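Local coordinates for protein hypoxanthine-guanine-xanthine phosphoribosyltransferase (Tritrichomonas foetus, PDB 1HGX) that salvages purine bases for the parasite by joining hypoxanthine, guanine or xanthine to 5-phospho-alpha-D-ribose 1-diphosphate, giving IMP, GMP or XMP and diphosphate, at residues R23-F34 with I145-E153. Numbering follows the deposited sequence.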
ATOM      1  N   ARG A  23      13.470 -12.760  -3.553  1.00 15.63           N
ATOM      2  CA  ARG A  23      13.828 -12.324  -2.206  1.00 16.70           C
ATOM      3  C   ARG A  23      12.594 -12.190  -1.308  1.00 16.38           C
ATOM      4  O   ARG A  23      12.613 -12.565  -0.133  1.00 15.87           O
ATOM      5  CB  ARG A  23      14.562 -10.982  -2.263  1.00 13.98           C
ATOM      6  CG  ARG A  23      15.164 -10.570  -0.930  1.00 13.88           C
ATOM      7  CD  ARG A  23      16.275 -11.529  -0.526  1.00 14.62           C
ATOM      8  NE  ARG A  23      16.761 -11.253   0.818  1.00 15.41           N
ATOM      9  CZ  ARG A  23      16.764 -12.134   1.808  1.00 16.30           C
ATOM     10  NH1 ARG A  23      16.309 -13.363   1.612  1.00 16.78           N
ATOM     11  NH2 ARG A  23      17.192 -11.771   3.008  1.00 15.07           N
ATOM     12  N   ILE A  24      11.532 -11.623  -1.860  1.00 14.92           N
ATOM     13  CA  ILE A  24      10.294 -11.451  -1.116  1.00 18.16           C
ATOM     14  C   ILE A  24       9.732 -12.801  -0.675  1.00 17.62           C
ATOM     15  O   ILE A  24       9.257 -12.933   0.453  1.00 17.43           O
ATOM     16  CB  ILE A  24       9.264 -10.658  -1.949  1.00 19.52           C
ATOM     17  CG1 ILE A  24       9.672  -9.185  -1.975  1.00 20.28           C
ATOM     18  CG2 ILE A  24       7.845 -10.820  -1.377  1.00 21.69           C
ATOM     19  CD1 ILE A  24       8.710  -8.313  -2.704  1.00 25.02           C
ATOM     20  N   ARG A  25       9.800 -13.810  -1.543  1.00 16.62           N
ATOM     21  CA  ARG A  25       9.299 -15.131  -1.177  1.00 16.68           C
ATOM     22  C   ARG A  25      10.145 -15.677  -0.042  1.00 15.93           C
ATOM     23  O   ARG A  25       9.617 -16.293   0.875  1.00 16.40           O
ATOM     24  CB  ARG A  25       9.337 -16.093  -2.365  1.00 21.21           C
ATOM     25  CG  ARG A  25       8.301 -15.802  -3.436  1.00 27.96           C
ATOM     26  CD  ARG A  25       8.186 -16.954  -4.439  1.00 31.33           C
ATOM     27  NE  ARG A  25       9.390 -17.127  -5.249  1.00 37.33           N
ATOM     28  CZ  ARG A  25       9.594 -16.531  -6.424  1.00 37.46           C
ATOM     29  NH1 ARG A  25       8.672 -15.726  -6.933  1.00 41.18           N
ATOM     30  NH2 ARG A  25      10.725 -16.728  -7.083  1.00 37.37           N
ATOM     31  N   GLU A  26      11.454 -15.436  -0.103  1.00 15.42           N
ATOM     32  CA  GLU A  26      12.381 -15.896   0.939  1.00 16.17           C
ATOM     33  C   GLU A  26      12.082 -15.214   2.275  1.00 18.29           C
ATOM     34  O   GLU A  26      12.059 -15.866   3.326  1.00 15.54           O
ATOM     35  CB  GLU A  26      13.834 -15.610   0.538  1.00 17.76           C
ATOM     36  CG  GLU A  26      14.305 -16.408  -0.669  1.00 16.24           C
ATOM     37  CD  GLU A  26      15.670 -15.989  -1.179  1.00 19.77           C
ATOM     38  OE1 GLU A  26      16.161 -14.902  -0.816  1.00 20.23           O
ATOM     39  OE2 GLU A  26      16.252 -16.746  -1.972  1.00 23.31           O
ATOM     40  N   LEU A  27      11.864 -13.901   2.228  1.00 18.15           N
ATOM     41  CA  LEU A  27      11.549 -13.131   3.429  1.00 17.86           C
ATOM     42  C   LEU A  27      10.221 -13.578   4.028  1.00 16.87           C
ATOM     43  O   LEU A  27      10.125 -13.794   5.235  1.00 17.16           O
ATOM     44  CB  LEU A  27      11.510 -11.631   3.122  1.00 13.43           C
ATOM     45  CG  LEU A  27      12.881 -10.976   2.938  1.00 17.51           C
ATOM     46  CD1 LEU A  27      12.724  -9.527   2.504  1.00 16.39           C
ATOM     47  CD2 LEU A  27      13.672 -11.083   4.238  1.00 14.52           C
ATOM     48  N   ALA A  28       9.210 -13.743   3.179  1.00 13.95           N
ATOM     49  CA  ALA A  28       7.885 -14.163   3.630  1.00 17.86           C
ATOM     50  C   ALA A  28       7.972 -15.498   4.374  1.00 17.91           C
ATOM     51  O   ALA A  28       7.315 -15.684   5.396  1.00 17.30           O
ATOM     52  CB  ALA A  28       6.933 -14.265   2.445  1.00 15.80           C
ATOM     53  N   ALA A  29       8.820 -16.401   3.887  1.00 16.50           N
ATOM     54  CA  ALA A  29       9.004 -17.704   4.521  1.00 17.84           C
ATOM     55  C   ALA A  29       9.624 -17.505   5.889  1.00 19.73           C
ATOM     56  O   ALA A  29       9.220 -18.127   6.874  1.00 19.38           O
ATOM     57  CB  ALA A  29       9.910 -18.571   3.668  1.00 18.44           C
ATOM     58  N   GLU A  30      10.607 -16.617   5.949  1.00 19.55           N
ATOM     59  CA  GLU A  30      11.292 -16.332   7.195  1.00 17.75           C
ATOM     60  C   GLU A  30      10.359 -15.684   8.216  1.00 17.11           C
ATOM     61  O   GLU A  30      10.354 -16.054   9.393  1.00 18.37           O
ATOM     62  CB  GLU A  30      12.484 -15.426   6.926  1.00 19.88           C
ATOM     63  CG  GLU A  30      13.722 -15.886   7.650  1.00 27.08           C
ATOM     64  CD  GLU A  30      14.789 -14.819   7.735  1.00 29.23           C
ATOM     65  OE1 GLU A  30      15.020 -14.117   6.722  1.00 29.79           O
ATOM     66  OE2 GLU A  30      15.397 -14.686   8.820  1.00 32.13           O
ATOM     67  N   LEU A  31       9.550 -14.738   7.753  1.00 15.22           N
ATOM     68  CA  LEU A  31       8.600 -14.044   8.617  1.00 15.12           C
ATOM     69  C   LEU A  31       7.550 -14.997   9.181  1.00 17.21           C
ATOM     70  O   LEU A  31       7.206 -14.916  10.360  1.00 17.31           O
ATOM     71  CB  LEU A  31       7.912 -12.915   7.852  1.00 12.21           C
ATOM     72  CG  LEU A  31       8.836 -11.793   7.377  1.00 16.95           C
ATOM     73  CD1 LEU A  31       8.071 -10.797   6.508  1.00 14.78           C
ATOM     74  CD2 LEU A  31       9.454 -11.104   8.576  1.00 11.69           C
ATOM     75  N   THR A  32       7.042 -15.896   8.338  1.00 18.59           N
ATOM     76  CA  THR A  32       6.025 -16.870   8.744  1.00 18.10           C
ATOM     77  C   THR A  32       6.496 -17.713   9.933  1.00 18.40           C
ATOM     78  O   THR A  32       5.740 -17.986  10.867  1.00 19.69           O
ATOM     79  CB  THR A  32       5.663 -17.789   7.566  1.00 12.74           C
ATOM     80  OG1 THR A  32       5.150 -16.996   6.490  1.00 13.01           O
ATOM     81  CG2 THR A  32       4.609 -18.801   7.985  1.00 14.25           C
ATOM     82  N   GLU A  33       7.768 -18.085   9.895  1.00 19.33           N
ATOM     83  CA  GLU A  33       8.398 -18.873  10.935  1.00 20.83           C
ATOM     84  C   GLU A  33       8.114 -18.248  12.307  1.00 20.23           C
ATOM     85  O   GLU A  33       7.609 -18.905  13.215  1.00 21.51           O
ATOM     86  CB  GLU A  33       9.904 -18.879  10.679  1.00 25.91           C
ATOM     87  CG  GLU A  33      10.636 -20.112  11.147  1.00 44.74           C
ATOM     88  CD  GLU A  33      10.617 -21.233  10.122  1.00 52.91           C
ATOM     89  OE1 GLU A  33      10.400 -20.949   8.920  1.00 57.26           O
ATOM     90  OE2 GLU A  33      10.834 -22.400  10.520  1.00 56.36           O
ATOM     91  N   PHE A  34       8.351 -16.947  12.418  1.00 17.68           N
ATOM     92  CA  PHE A  34       8.170 -16.237  13.676  1.00 17.26           C
ATOM     93  C   PHE A  34       6.781 -15.670  13.960  1.00 14.71           C
ATOM     94  O   PHE A  34       6.290 -15.762  15.086  1.00 15.34           O
ATOM     95  CB  PHE A  34       9.216 -15.113  13.765  1.00 17.77           C
ATOM     96  CG  PHE A  34       9.243 -14.397  15.087  1.00 18.16           C
ATOM     97  CD1 PHE A  34       9.877 -14.962  16.188  1.00 14.63           C
ATOM     98  CD2 PHE A  34       8.644 -13.152  15.227  1.00 18.78           C
ATOM     99  CE1 PHE A  34       9.913 -14.299  17.408  1.00 17.12           C
ATOM    100  CE2 PHE A  34       8.676 -12.479  16.450  1.00 18.94           C
ATOM    101  CZ  PHE A  34       9.312 -13.055  17.540  1.00 15.78           C
ATOM    102  N   ILE A 145      18.638  -4.575  12.524  1.00 13.17           N
ATOM    103  CA  ILE A 145      17.835  -4.941  11.350  1.00 13.16           C
ATOM    104  C   ILE A 145      17.654  -6.448  11.379  1.00 14.41           C
ATOM    105  O   ILE A 145      18.609  -7.190  11.190  1.00 15.36           O
ATOM    106  CB  ILE A 145      18.551  -4.531  10.048  1.00 14.67           C
ATOM    107  CG1 ILE A 145      18.803  -3.023  10.061  1.00 13.88           C
ATOM    108  CG2 ILE A 145      17.740  -4.961   8.823  1.00 11.00           C
ATOM    109  CD1 ILE A 145      19.653  -2.529   8.911  1.00 17.79           C
ATOM    110  N   ASP A 146      16.438  -6.904  11.658  1.00 11.50           N
ATOM    111  CA  ASP A 146      16.178  -8.330  11.744  1.00 10.94           C
ATOM    112  C   ASP A 146      15.992  -9.020  10.408  1.00 12.42           C
ATOM    113  O   ASP A 146      16.373 -10.173  10.259  1.00 13.80           O
ATOM    114  CB  ASP A 146      14.984  -8.583  12.644  1.00 13.17           C
ATOM    115  CG  ASP A 146      15.113  -7.863  13.948  1.00 16.54           C
ATOM    116  OD1 ASP A 146      15.791  -8.398  14.843  1.00 17.38           O
ATOM    117  OD2 ASP A 146      14.593  -6.733  14.056  1.00 17.89           O
ATOM    118  N   TYR A 147      15.376  -8.336   9.449  1.00  9.33           N
ATOM    119  CA  TYR A 147      15.155  -8.912   8.129  1.00  9.03           C
ATOM    120  C   TYR A 147      15.541  -7.835   7.144  1.00  8.25           C
ATOM    121  O   TYR A 147      15.141  -6.694   7.304  1.00 10.75           O
ATOM    122  CB  TYR A 147      13.684  -9.271   7.936  1.00 10.82           C
ATOM    123  CG  TYR A 147      13.117 -10.109   9.045  1.00 13.90           C
ATOM    124  CD1 TYR A 147      13.323 -11.493   9.079  1.00 15.44           C
ATOM    125  CD2 TYR A 147      12.405  -9.516  10.089  1.00 15.04           C
ATOM    126  CE1 TYR A 147      12.839 -12.264  10.135  1.00 17.94           C
ATOM    127  CE2 TYR A 147      11.916 -10.271  11.146  1.00 15.48           C
ATOM    128  CZ  TYR A 147      12.138 -11.643  11.168  1.00 19.40           C
ATOM    129  OH  TYR A 147      11.679 -12.385  12.228  1.00 16.74           O
ATOM    130  N   CYS A 148      16.322  -8.196   6.136  1.00  7.88           N
ATOM    131  CA  CYS A 148      16.770  -7.237   5.136  1.00  9.80           C
ATOM    132  C   CYS A 148      16.787  -7.885   3.768  1.00 10.68           C
ATOM    133  O   CYS A 148      17.306  -8.990   3.611  1.00 13.02           O
ATOM    134  CB  CYS A 148      18.169  -6.710   5.487  1.00 11.48           C
ATOM    135  SG  CYS A 148      18.905  -5.564   4.281  1.00 16.11           S
ATOM    136  N   GLY A 149      16.166  -7.225   2.796  1.00 11.91           N
ATOM    137  CA  GLY A 149      16.133  -7.750   1.445  1.00 10.81           C
ATOM    138  C   GLY A 149      17.487  -7.733   0.748  1.00 14.48           C
ATOM    139  O   GLY A 149      18.022  -8.787   0.406  1.00 14.26           O
ATOM    140  N   PHE A 150      18.063  -6.544   0.583  1.00 15.33           N
ATOM    141  CA  PHE A 150      19.338  -6.380  -0.114  1.00 15.32           C
ATOM    142  C   PHE A 150      20.213  -5.283   0.494  1.00 17.54           C
ATOM    143  O   PHE A 150      19.712  -4.290   1.038  1.00 15.81           O
ATOM    144  CB  PHE A 150      19.104  -5.940  -1.570  1.00 16.05           C
ATOM    145  CG  PHE A 150      18.074  -6.743  -2.318  1.00 15.25           C
ATOM    146  CD1 PHE A 150      18.417  -7.938  -2.941  1.00 16.85           C
ATOM    147  CD2 PHE A 150      16.774  -6.274  -2.439  1.00 14.48           C
ATOM    148  CE1 PHE A 150      17.474  -8.651  -3.681  1.00 14.39           C
ATOM    149  CE2 PHE A 150      15.831  -6.977  -3.172  1.00 14.97           C
ATOM    150  CZ  PHE A 150      16.183  -8.168  -3.794  1.00 15.40           C
ATOM    151  N   VAL A 151      21.523  -5.441   0.357  1.00 15.35           N
ATOM    152  CA  VAL A 151      22.451  -4.421   0.808  1.00 17.19           C
ATOM    153  C   VAL A 151      22.775  -3.682  -0.477  1.00 21.60           C
ATOM    154  O   VAL A 151      23.177  -4.278  -1.474  1.00 25.36           O
ATOM    155  CB  VAL A 151      23.696  -5.011   1.449  1.00 18.76           C
ATOM    156  CG1 VAL A 151      24.756  -3.919   1.647  1.00 14.96           C
ATOM    157  CG2 VAL A 151      23.315  -5.626   2.794  1.00 17.19           C
ATOM    158  N   VAL A 152      22.543  -2.382  -0.456  1.00 23.03           N
ATOM    159  CA  VAL A 152      22.715  -1.534  -1.618  1.00 24.07           C
ATOM    160  C   VAL A 152      23.931  -0.606  -1.481  1.00 24.22           C
ATOM    161  O   VAL A 152      24.357  -0.294  -0.375  1.00 21.15           O
ATOM    162  CB  VAL A 152      21.383  -0.763  -1.820  1.00 24.48           C
ATOM    163  CG1 VAL A 152      21.515   0.701  -1.476  1.00 25.03           C
ATOM    164  CG2 VAL A 152      20.829  -1.007  -3.198  1.00 29.39           C
ATOM    165  N   GLU A 153      24.516  -0.195  -2.600  1.00 25.43           N
ATOM    166  CA  GLU A 153      25.677   0.685  -2.532  1.00 25.84           C
ATOM    167  C   GLU A 153      25.265   2.113  -2.241  1.00 25.67           C
ATOM    168  O   GLU A 153      24.102   2.482  -2.418  1.00 22.83           O
ATOM    169  CB  GLU A 153      26.496   0.621  -3.817  1.00 29.75           C
ATOM    170  CG  GLU A 153      25.691   0.903  -5.064  1.00 34.19           C
ATOM    171  CD  GLU A 153      26.461   0.593  -6.302  1.00 42.34           C
ATOM    172  OE1 GLU A 153      26.700  -0.608  -6.570  1.00 43.01           O
ATOM    173  OE2 GLU A 153      26.835   1.534  -7.011  1.00 44.99           O
TER
HETATM  174  O   HOH W   1      16.842 -12.306   8.664  1.00 43.05           O
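Leu31 of helix 17-35 meets one face of the Tyr147 ring where the helix packs against strand 147-152 of the mixed sheet in the type I phosphoribosyltransferase fold. Its CD2 sits over the middle of that face, 3.5 Å from the ring centroid and 6° off its normal, a CH-pi contact that suits leucine because a branch-end methyl can stand on the ring while the rest of the side chain stays by the helix. Glu30 brings its carboxylate to the ring edge, turned 70° from the ring plane; a water donates to both Glu30 OE2 and Asp146 O, tying the helix to the loop that leads into the strand. Leu27 sets CD2 against Tyr147 CB and CD1 against Gly149 CA, and also packs on Phe52 and Leu56 of helix 50-57. At Gly149 the chain turns a corner, and Arg23 is long enough to reach the carbonyls there. With CG anti to the backbone N (chi1 -171°) and a bend at chi2, its aliphatic part passes over a face of Phe150, while NH1 forms a salt bridge with Glu26 that helps fix the guanidinium. Two successive carbonyls receive its other nitrogens: NH2 donates to Cys148 O at 2.8 Å, and NE meets an in-plane lone pair of Gly149 O, also at 2.8 Å.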